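Local structure of CS6 fimbrial subunit B, CS6 fimbrial subunit A (Escherichia coli, 4B9G) at residues I17-V21 against T135-Y139; V49-V55 against Q97-V103; N81-D87 against T110-T116. The protein is a pilin subunit of the CS6 colonization factor of enterotoxigenic Escherichia coli, and probably helps build the fimbriae by which the bacterium adheres to host cells. One frame throughout, in Å; residues are numbered along the deposited sequence.

Contact 1 (I17-V21 against T135-Y139); sequences IDSAV and TVSFY
I17 reaches from the turn at 17-20 to strand 135-139 and lays CB, CG1 and CD1 against F138. Starting at the backbone, CB of I17 stands 4.1 Å from F138 CE2. The next atom, CG1, comes nearer, 3.8 Å from the same CE2. Because CG1 lies anti to the backbone N (chi1 -170°) and chi2 is also extended, the chain runs straight on across the ring. Its tip, CD1, ends over the middle of the face, 4.0 Å from the centroid of the F138 ring and only 4° off the normal, a well-centred CH-pi contact. The same methyl sits 3.2 Å from V136 O, a tight approach to the strand backbone, and it touches V136 CG1 at 4.0 Å. The CG1-CD1 arm of isoleucine suits this place, since its terminal methyl meets ring, carbonyl and valine together.

A20 takes the edge of the ring: its CB lies near the ring plane, 3.9 Å from F138 CZ, where a small residue fits the close approach of the turn. V21 adds a looser contact to V136. The bond from A20 N to I17 O, 3.0 Å long, closes the turn and holds I17 and A20 where they meet the phenylalanine. S137 points the other way, its hydroxyl bonded to T151 of strand 145-160, which carries the donor segment fused from CssA. A single helical turn near the start of the modelled chain thus lies on the apolar side of a strand within CssB, in an arrangement consistent with the immunoglobulin-like sandwich of fimbrial subunits.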
loop_
_atom_site.group_PDB
_atom_site.type_symbol
_atom_site.label_atom_id
_atom_site.label_comp_id
_atom_site.label_asym_id
_atom_site.label_seq_id
_atom_site.Cartn_x
_atom_site.Cartn_y
_atom_site.Cartn_z
ATOM N N ILE A 17 9.443 1.900 13.094
ATOM C CA ILE A 17 8.593 1.917 11.909
ATOM C C ILE A 17 7.190 2.509 12.171
ATOM O O ILE A 17 6.631 3.216 11.319
ATOM C CB ILE A 17 8.537 0.523 11.279
ATOM C CG1 ILE A 17 7.866 0.585 9.914
ATOM C CG2 ILE A 17 7.874 -0.487 12.217
ATOM C CD1 ILE A 17 8.172 -0.608 9.067
ATOM N N ASP A 18 6.644 2.283 13.354
ATOM C CA ASP A 18 5.324 2.812 13.678
ATOM C C ASP A 18 5.264 4.326 13.529
ATOM O O ASP A 18 4.267 4.866 13.036
ATOM C CB ASP A 18 4.922 2.486 15.121
ATOM C CG ASP A 18 4.510 1.054 15.323
ATOM O OD1 ASP A 18 4.069 0.410 14.363
ATOM O OD2 ASP A 18 4.596 0.589 16.478
ATOM N N SER A 19 6.302 5.019 13.993
ATOM C CA SER A 19 6.328 6.470 13.935
ATOM C C SER A 19 6.757 7.018 12.573
ATOM O O SER A 19 6.636 8.208 12.328
ATOM C CB SER A 19 7.217 7.057 15.024
ATOM O OG SER A 19 8.550 6.659 14.897
ATOM N N ALA A 20 7.271 6.172 11.685
ATOM C CA ALA A 20 7.800 6.651 10.412
ATOM C C ALA A 20 6.745 6.809 9.327
ATOM O O ALA A 20 6.969 7.559 8.377
ATOM C CB ALA A 20 8.895 5.719 9.921
ATOM N N VAL A 21 5.646 6.112 9.383
ATOM C CA VAL A 21 4.642 5.918 8.362
ATOM C C VAL A 21 3.277 6.405 8.793
ATOM O O VAL A 21 2.853 6.172 9.923
ATOM C CB VAL A 21 4.545 4.422 7.980
ATOM C CG1 VAL A 21 3.584 4.171 6.928
ATOM C CG2 VAL A 21 5.850 3.848 7.676
ATOM N N THR A 135 1.830 -4.180 4.309
ATOM C CA THR A 135 3.125 -4.505 4.888
ATOM C C THR A 135 4.146 -3.456 4.455
ATOM O O THR A 135 4.344 -3.212 3.264
ATOM C CB THR A 135 3.634 -5.867 4.420
ATOM O OG1 THR A 135 2.697 -6.888 4.806
ATOM C CG2 THR A 135 5.028 -6.150 4.979
ATOM N N VAL A 136 4.801 -2.838 5.443
ATOM C CA VAL A 136 5.973 -2.007 5.202
ATOM C C VAL A 136 7.117 -2.609 6.002
ATOM O O VAL A 136 6.966 -2.937 7.184
ATOM C CB VAL A 136 5.756 -0.531 5.614
ATOM C CG1 VAL A 136 6.999 0.306 5.321
ATOM C CG2 VAL A 136 4.517 0.060 4.934
ATOM N N SER A 137 8.255 -2.796 5.340
ATOM C CA SER A 137 9.449 -3.328 5.981
ATOM C C SER A 137 10.642 -2.429 5.668
ATOM O O SER A 137 10.767 -1.900 4.562
ATOM C CB SER A 137 9.754 -4.753 5.520
ATOM O OG SER A 137 8.622 -5.582 5.729
ATOM N N PHE A 138 11.505 -2.263 6.674
ATOM C CA PHE A 138 12.735 -1.490 6.580
ATOM C C PHE A 138 13.932 -2.444 6.678
ATOM O O PHE A 138 13.918 -3.389 7.474
ATOM C CB PHE A 138 12.835 -0.487 7.733
ATOM C CG PHE A 138 11.866 0.683 7.665
ATOM C CD1 PHE A 138 11.147 1.002 6.523
ATOM C CD2 PHE A 138 11.727 1.504 8.768
ATOM C CE1 PHE A 138 10.305 2.122 6.495
ATOM C CE2 PHE A 138 10.913 2.620 8.740
ATOM C CZ PHE A 138 10.203 2.931 7.601
ATOM N N TYR A 139 14.980 -2.157 5.905
ATOM C CA TYR A 139 16.177 -2.992 5.811
ATOM C C TYR A 139 17.431 -2.149 5.975
ATOM O O TYR A 139 17.466 -0.967 5.596
ATOM C CB TYR A 139 16.278 -3.678 4.439
ATOM C CG TYR A 139 15.094 -4.552 4.136
ATOM C CD1 TYR A 139 13.918 -3.994 3.639
ATOM C CD2 TYR A 139 15.121 -5.926 4.362
ATOM C CE1 TYR A 139 12.810 -4.766 3.386
ATOM C CE2 TYR A 139 13.993 -6.712 4.100
ATOM C CZ TYR A 139 12.839 -6.115 3.617
ATOM O OH TYR A 139 11.704 -6.843 3.340
#

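Contact 2 (V49-V55 against Q97-V103); sequences VSAVKIV and QKGSFSV
V52 and V103 are turned so that a methyl of each meets the other: CG2 of V52 lies opposite its own carbonyl carbon (CG1 being anti to N, chi1 170°), and CG1 of V103 likewise, with chi1 at -66°. The two side chains cross at about a right angle, V52 CG2 to V103 CG1 being 3.9 Å, and that V103 methyl also lies over one face of the F101 ring, toward its rim. Short beta-branched side chains suit this spot, since their methyls can pack against each other and the ring close to the backbone.

Over A51-V52 and F101-S102 the backbones pair as antiparallel strands. V52 and F101 form a hydrogen-bonded pair, with F101 N to V52 O at 2.9 Å and V52 N to F101 O at 3.0 Å. A51 and S102 are the neighbouring non-hydrogen-bonded pair. V103 N gives one further bond to S50 O. On their other side, S50 and A51 both face Y139 as a classic beta bulge.

Beyond S100 the two chains part, and water takes over. Water 5 accepts from I54 N at 2.9 Å and lies between it and Q97 O and G99 O, while water 4 joins I54 O to Q97 O. Q97 steadies the turn of its own segment by donating from NE2 to G99 O at 2.9 Å, while its OE1 is bonded to M94 N.

K53 runs fully extended past K98 O, its CE only 3.0 Å from that oxygen, and water 3 links K53 NZ with the same carbonyl. The methylene next to an ammonium carries some positive charge, which probably makes this approach favourable, and the carbonyl and water may offset any mild repulsion between K53 NZ and K98 NZ, 6.0 Å apart.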
loop_
_atom_site.group_PDB
_atom_site.type_symbol
_atom_site.label_atom_id
_atom_site.label_comp_id
_atom_site.label_asym_id
_atom_site.label_seq_id
_atom_site.Cartn_x
_atom_site.Cartn_y
_atom_site.Cartn_z
ATOM N N VAL A 49 18.205 3.245 7.728
ATOM C CA VAL A 49 17.395 2.441 6.822
ATOM C C VAL A 49 17.888 2.671 5.401
ATOM O O VAL A 49 17.907 3.809 4.910
ATOM C CB VAL A 49 15.912 2.795 6.958
ATOM C CG1 VAL A 49 15.104 2.088 5.885
ATOM C CG2 VAL A 49 15.429 2.434 8.365
ATOM N N SER A 50 18.274 1.633 4.717
ATOM C CA SER A 50 18.767 1.607 3.368
ATOM C C SER A 50 17.786 1.214 2.306
ATOM O O SER A 50 17.959 1.578 1.163
ATOM C CB SER A 50 20.027 0.744 3.221
ATOM O OG SER A 50 20.986 1.060 4.129
ATOM N N ALA A 51 16.760 0.458 2.682
ATOM C CA ALA A 51 15.790 -0.041 1.711
ATOM C C ALA A 51 14.435 -0.236 2.368
ATOM O O ALA A 51 14.333 -0.441 3.589
ATOM C CB ALA A 51 16.270 -1.343 1.073
ATOM N N VAL A 52 13.403 -0.179 1.532
ATOM C CA VAL A 52 12.015 -0.313 1.940
ATOM C C VAL A 52 11.297 -1.318 1.051
ATOM O O VAL A 52 11.483 -1.312 -0.154
ATOM C CB VAL A 52 11.281 1.061 1.842
ATOM C CG1 VAL A 52 9.767 0.914 2.018
ATOM C CG2 VAL A 52 11.869 2.035 2.862
ATOM N N LYS A 53 10.442 -2.141 1.598
ATOM C CA LYS A 53 9.415 -2.956 0.986
ATOM C C LYS A 53 8.062 -2.400 1.377
ATOM O O LYS A 53 7.834 -2.106 2.553
ATOM C CB LYS A 53 9.506 -4.396 1.413
ATOM C CG LYS A 53 8.540 -5.355 0.906
ATOM C CD LYS A 53 8.723 -6.752 1.378
ATOM C CE LYS A 53 7.848 -7.732 0.794
ATOM N NZ LYS A 53 8.106 -9.041 1.428
ATOM N N ILE A 54 7.168 -2.279 0.399
ATOM C CA ILE A 54 5.808 -1.805 0.656
ATOM C C ILE A 54 4.863 -2.584 -0.256
ATOM O O ILE A 54 4.888 -2.412 -1.476
ATOM C CB ILE A 54 5.710 -0.260 0.512
ATOM C CG1 ILE A 54 4.270 0.187 0.710
ATOM C CG2 ILE A 54 6.293 0.259 -0.812
ATOM C CD1 ILE A 54 4.109 1.679 0.817
ATOM N N VAL A 55 4.069 -3.464 0.277
ATOM C CA VAL A 55 3.267 -4.430 -0.398
ATOM C C VAL A 55 1.975 -4.748 0.372
ATOM O O VAL A 55 2.028 -4.919 1.572
ATOM C CB VAL A 55 4.105 -5.709 -0.717
ATOM C CG1 VAL A 55 4.429 -6.390 0.487
ATOM C CG2 VAL A 55 3.409 -6.635 -1.556
ATOM N N GLN A 97 5.620 -3.644 -7.058
ATOM C CA GLN A 97 6.650 -4.660 -6.833
ATOM C C GLN A 97 6.604 -5.257 -5.424
ATOM O O GLN A 97 6.209 -4.595 -4.462
ATOM C CB GLN A 97 8.042 -4.131 -7.159
ATOM C CG GLN A 97 8.554 -3.054 -6.239
ATOM C CD GLN A 97 9.993 -2.785 -6.524
ATOM O OE1 GLN A 97 10.333 -2.336 -7.625
ATOM N NE2 GLN A 97 10.864 -3.120 -5.573
ATOM N N LYS A 98 7.051 -6.463 -5.259
ATOM C CA LYS A 98 7.171 -7.196 -4.016
ATOM C C LYS A 98 8.483 -7.009 -3.306
ATOM O O LYS A 98 8.534 -7.185 -2.115
ATOM C CB LYS A 98 6.952 -8.690 -4.224
ATOM C CG LYS A 98 6.439 -9.469 -3.081
ATOM C CD LYS A 98 6.235 -10.905 -3.287
ATOM C CE LYS A 98 5.502 -11.585 -2.213
ATOM N NZ LYS A 98 5.494 -12.992 -2.270
ATOM N N GLY A 99 9.529 -6.674 -4.032
ATOM C CA GLY A 99 10.839 -6.599 -3.411
ATOM C C GLY A 99 11.109 -5.274 -2.742
ATOM O O GLY A 99 10.398 -4.292 -2.963
ATOM N N SER A 100 12.158 -5.242 -1.930
ATOM C CA SER A 100 12.611 -3.980 -1.378
ATOM C C SER A 100 13.342 -3.172 -2.450
ATOM O O SER A 100 13.812 -3.720 -3.450
ATOM C CB SER A 100 13.506 -4.224 -0.173
ATOM O OG SER A 100 14.636 -5.007 -0.519
ATOM N N PHE A 101 13.445 -1.862 -2.221
ATOM C CA PHE A 101 14.216 -0.987 -3.093
ATOM C C PHE A 101 15.001 -0.008 -2.232
ATOM O O PHE A 101 14.590 0.356 -1.134
ATOM C CB PHE A 101 13.330 -0.274 -4.120
ATOM C CG PHE A 101 12.537 0.902 -3.567
ATOM C CD1 PHE A 101 11.445 0.719 -2.743
ATOM C CD2 PHE A 101 12.877 2.202 -3.922
ATOM C CE1 PHE A 101 10.719 1.817 -2.261
ATOM C CE2 PHE A 101 12.167 3.302 -3.447
ATOM C CZ PHE A 101 11.076 3.104 -2.619
ATOM N N SER A 102 16.152 0.427 -2.742
ATOM C CA SER A 102 17.033 1.319 -2.000
ATOM C C SER A 102 16.486 2.748 -1.974
ATOM O O SER A 102 16.046 3.290 -2.999
ATOM C CB SER A 102 18.441 1.277 -2.598
ATOM O OG SER A 102 18.967 -0.031 -2.465
ATOM N N VAL A 103 16.543 3.349 -0.783
ATOM C CA VAL A 103 15.991 4.672 -0.496
ATOM C C VAL A 103 17.062 5.587 0.080
ATOM O O VAL A 103 18.125 5.140 0.495
ATOM C CB VAL A 103 14.800 4.593 0.500
ATOM C CG1 VAL A 103 13.619 3.868 -0.126
ATOM C CG2 VAL A 103 15.202 3.948 1.801
HETATM O O HOH W 1 19.457 4.981 2.978
HETATM O O HOH W 2 20.273 3.020 0.237
HETATM O O HOH W 3 10.036 -9.375 -0.891
HETATM O O HOH W 4 3.821 -3.242 -3.899
HETATM O O HOH W 5 7.865 -3.299 -2.227
#

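Contact 3 (N81-D87 against T110-T116); sequences NYYIRKD and TFSAIYT
I114 serves two flat groups of the facing strand, its CB lying over one face of the Y83 ring and its CD1 over one face of the R85 guanidinium. CB is 3.9 Å from the centroid of the Y83 ring, a CH-pi contact displaced toward the rim, while T116 CG2 comes in at the ring edge, 3.3 Å from Y83 CD2. With chi1 at 64°, the Y83 ring is swung back over its neighbour strand, bringing it above I114. The CG1 branch of I114 carries CD1 to 3.5 Å from R85 NH1, apolar cover for a planar cation. At the guanidinium edge lies the carboxylate of D87, gripped side-on: a salt bridge, R85 NE to D87 OD1 at 2.8 Å, on the syn lone pair of OD1, and NH2 to OD2 at a longer 3.3 Å. A third donor, S112 OG, meets D87 OD2 from above the carboxylate plane at 2.9 Å, so arginine and serine together fix its rotation. The carboxylate probably gains stability from these donors and from the positive charge beside it.

The two strands pair in a regular antiparallel way, between two CssB strands of the sheet, consistent with the immunoglobulin-like fold of fimbrial subunits; the strand directions differ by 148°, reflecting the twist. Y83 with I114 and R85 with S112 are the hydrogen-bonded pairs, and further bonds tie T116 N to N81 O and D87 N to T110 O.

On the opposite side of the sheet from Y83 and R85, the residues are Y82, I84 and K86 facing Y115, A113 and F111. A113, lacking bulk, lets the Y82 ring come within 3.4 Å, CD2 to CB. I84 CG2 meets F111 CD2 obliquely, and CB and CG of K86 pass at a slant by CE2 of the same ring while its NZ turns to G89 O.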
loop_
_atom_site.group_PDB
_atom_site.type_symbol
_atom_site.label_atom_id
_atom_site.label_comp_id
_atom_site.label_asym_id
_atom_site.label_seq_id
_atom_site.Cartn_x
_atom_site.Cartn_y
_atom_site.Cartn_z
ATOM N N ASN A 81 -9.717 -4.427 -5.579
ATOM C CA ASN A 81 -8.344 -4.768 -5.892
ATOM C C ASN A 81 -7.508 -3.513 -6.151
ATOM O O ASN A 81 -8.004 -2.552 -6.746
ATOM C CB ASN A 81 -8.291 -5.623 -7.156
ATOM C CG ASN A 81 -8.991 -6.943 -7.010
ATOM O OD1 ASN A 81 -8.976 -7.548 -5.958
ATOM N ND2 ASN A 81 -9.612 -7.397 -8.087
ATOM N N TYR A 82 -6.235 -3.527 -5.751
ATOM C CA TYR A 82 -5.385 -2.363 -5.954
ATOM C C TYR A 82 -3.914 -2.751 -5.969
ATOM O O TYR A 82 -3.545 -3.817 -5.488
ATOM C CB TYR A 82 -5.625 -1.299 -4.870
ATOM C CG TYR A 82 -5.092 -1.666 -3.507
ATOM C CD1 TYR A 82 -5.824 -2.446 -2.618
ATOM C CD2 TYR A 82 -3.841 -1.220 -3.097
ATOM C CE1 TYR A 82 -5.326 -2.766 -1.367
ATOM C CE2 TYR A 82 -3.342 -1.518 -1.839
ATOM C CZ TYR A 82 -4.085 -2.287 -0.975
ATOM O OH TYR A 82 -3.585 -2.537 0.295
ATOM N N TYR A 83 -3.077 -1.843 -6.474
ATOM C CA TYR A 83 -1.631 -1.970 -6.357
ATOM C C TYR A 83 -1.050 -0.665 -5.795
ATOM O O TYR A 83 -1.707 0.390 -5.798
ATOM C CB TYR A 83 -0.957 -2.296 -7.701
ATOM C CG TYR A 83 -1.088 -1.237 -8.747
ATOM C CD1 TYR A 83 -0.170 -0.204 -8.845
ATOM C CD2 TYR A 83 -2.165 -1.263 -9.632
ATOM C CE1 TYR A 83 -0.320 0.768 -9.831
ATOM C CE2 TYR A 83 -2.318 -0.309 -10.609
ATOM C CZ TYR A 83 -1.403 0.704 -10.706
ATOM O OH TYR A 83 -1.516 1.654 -11.694
ATOM N N ILE A 84 0.193 -0.730 -5.330
ATOM C CA ILE A 84 0.894 0.429 -4.780
ATOM C C ILE A 84 1.794 1.090 -5.839
ATOM O O ILE A 84 2.633 0.424 -6.470
ATOM C CB ILE A 84 1.762 0.002 -3.554
ATOM C CG1 ILE A 84 0.851 -0.464 -2.411
ATOM C CG2 ILE A 84 2.707 1.123 -3.126
ATOM C CD1 ILE A 84 0.079 0.633 -1.684
ATOM N N ARG A 85 1.626 2.400 -6.016
ATOM C CA ARG A 85 2.422 3.239 -6.910
ATOM C C ARG A 85 3.236 4.221 -6.052
ATOM O O ARG A 85 2.688 4.824 -5.115
ATOM C CB ARG A 85 1.484 4.023 -7.836
ATOM C CG ARG A 85 2.195 4.844 -8.886
ATOM C CD ARG A 85 1.232 5.592 -9.802
ATOM N NE ARG A 85 0.596 6.696 -9.092
ATOM C CZ ARG A 85 -0.627 7.167 -9.335
ATOM N NH1 ARG A 85 -1.397 6.654 -10.278
ATOM N NH2 ARG A 85 -1.086 8.156 -8.594
ATOM N N LYS A 86 4.523 4.386 -6.359
ATOM C CA LYS A 86 5.309 5.430 -5.691
ATOM C C LYS A 86 5.059 6.767 -6.370
ATOM O O LYS A 86 5.237 6.879 -7.587
ATOM C CB LYS A 86 6.799 5.092 -5.743
ATOM C CG LYS A 86 7.659 6.107 -5.006
ATOM C CD LYS A 86 9.143 5.712 -4.904
ATOM C CE LYS A 86 9.873 5.593 -6.231
ATOM N NZ LYS A 86 10.022 6.906 -6.887
ATOM N N ASP A 87 4.677 7.766 -5.580
ATOM C CA ASP A 87 4.419 9.108 -6.086
ATOM C C ASP A 87 5.474 10.167 -5.752
ATOM O O ASP A 87 5.459 11.244 -6.363
ATOM C CB ASP A 87 3.028 9.585 -5.684
ATOM C CG ASP A 87 1.928 8.884 -6.479
ATOM O OD1 ASP A 87 2.198 8.382 -7.589
ATOM O OD2 ASP A 87 0.779 8.852 -6.011
ATOM N N THR A 110 6.192 9.151 -0.785
ATOM C CA THR A 110 4.752 9.003 -0.811
ATOM C C THR A 110 4.372 7.921 -1.799
ATOM O O THR A 110 5.053 7.712 -2.808
ATOM C CB THR A 110 4.012 10.306 -1.150
ATOM O OG1 THR A 110 4.344 10.709 -2.474
ATOM C CG2 THR A 110 4.345 11.413 -0.137
ATOM N N PHE A 111 3.285 7.225 -1.487
ATOM C CA PHE A 111 2.760 6.140 -2.302
ATOM C C PHE A 111 1.241 6.259 -2.340
ATOM O O PHE A 111 0.629 6.863 -1.439
ATOM C CB PHE A 111 3.137 4.761 -1.729
ATOM C CG PHE A 111 4.626 4.542 -1.541
ATOM C CD1 PHE A 111 5.281 5.022 -0.412
ATOM C CD2 PHE A 111 5.366 3.821 -2.483
ATOM C CE1 PHE A 111 6.624 4.812 -0.237
ATOM C CE2 PHE A 111 6.728 3.604 -2.308
ATOM C CZ PHE A 111 7.358 4.089 -1.184
ATOM N N SER A 112 0.578 5.705 -3.308
ATOM C CA SER A 112 -0.805 5.637 -3.536
ATOM C C SER A 112 -1.274 4.196 -3.805
ATOM O O SER A 112 -0.601 3.454 -4.524
ATOM C CB SER A 112 -1.245 6.615 -4.614
ATOM O OG SER A 112 -0.575 6.281 -5.706
ATOM N N ALA A 113 -2.429 3.831 -3.255
ATOM C CA ALA A 113 -3.133 2.593 -3.584
ATOM C C ALA A 113 -4.070 2.867 -4.746
ATOM O O ALA A 113 -4.981 3.697 -4.621
ATOM C CB ALA A 113 -3.929 2.116 -2.361
ATOM N N ILE A 114 -3.838 2.196 -5.865
ATOM C CA ILE A 114 -4.519 2.479 -7.127
ATOM C C ILE A 114 -5.509 1.361 -7.478
ATOM O O ILE A 114 -5.117 0.200 -7.631
ATOM C CB ILE A 114 -3.497 2.631 -8.277
ATOM C CG1 ILE A 114 -2.457 3.708 -7.929
ATOM C CG2 ILE A 114 -4.209 2.926 -9.589
ATOM C CD1 ILE A 114 -3.049 5.049 -7.609
ATOM N N TYR A 115 -6.785 1.722 -7.593
ATOM C CA TYR A 115 -7.862 0.776 -7.883
ATOM C C TYR A 115 -7.708 0.157 -9.266
ATOM O O TYR A 115 -7.519 0.871 -10.270
ATOM C CB TYR A 115 -9.193 1.521 -7.786
ATOM C CG TYR A 115 -10.404 0.663 -8.034
ATOM C CD1 TYR A 115 -10.962 -0.126 -7.025
ATOM C CD2 TYR A 115 -11.005 0.623 -9.289
ATOM C CE1 TYR A 115 -12.071 -0.919 -7.253
ATOM C CE2 TYR A 115 -12.139 -0.173 -9.525
ATOM C CZ TYR A 115 -12.670 -0.934 -8.494
ATOM O OH TYR A 115 -13.756 -1.737 -8.733
ATOM N N THR A 116 -7.845 -1.166 -9.323
ATOM C CA THR A 116 -7.724 -1.897 -10.584
ATOM C C THR A 116 -8.931 -2.754 -10.941
ATOM O O THR A 116 -8.946 -3.365 -12.006
ATOM C CB THR A 116 -6.532 -2.854 -10.576
ATOM O OG1 THR A 116 -6.708 -3.833 -9.544
ATOM C CG2 THR A 116 -5.284 -2.133 -10.360
HETATM O O HOH W 6 -9.297 -6.658 -10.941
HETATM O O HOH W 7 0.801 9.517 -2.829
#

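All three contacts lie in the CssB part of the fusion and reach the same sheet system. Contacts 1 and 2 join directly, since strand 135-139 pairs with 49-55: T135 N lies 2.8 Å from V55 O, and Y139 O 2.9 Å from S50 N, both probable hydrogen bonds. Contacts 2 and 3 meet through side chains, with I54 CG2 at 3.7 Å from F111 CE2 and F101 CZ at 4.0 Å from K86 CD. Contacts 1 and 3 do not touch; their centres are about 17 Å apart and their nearest atoms about 7 Å. Contact 2 therefore bridges the other two, and along the chain both it and contact 3 fall inside the loop that contact 1 closes.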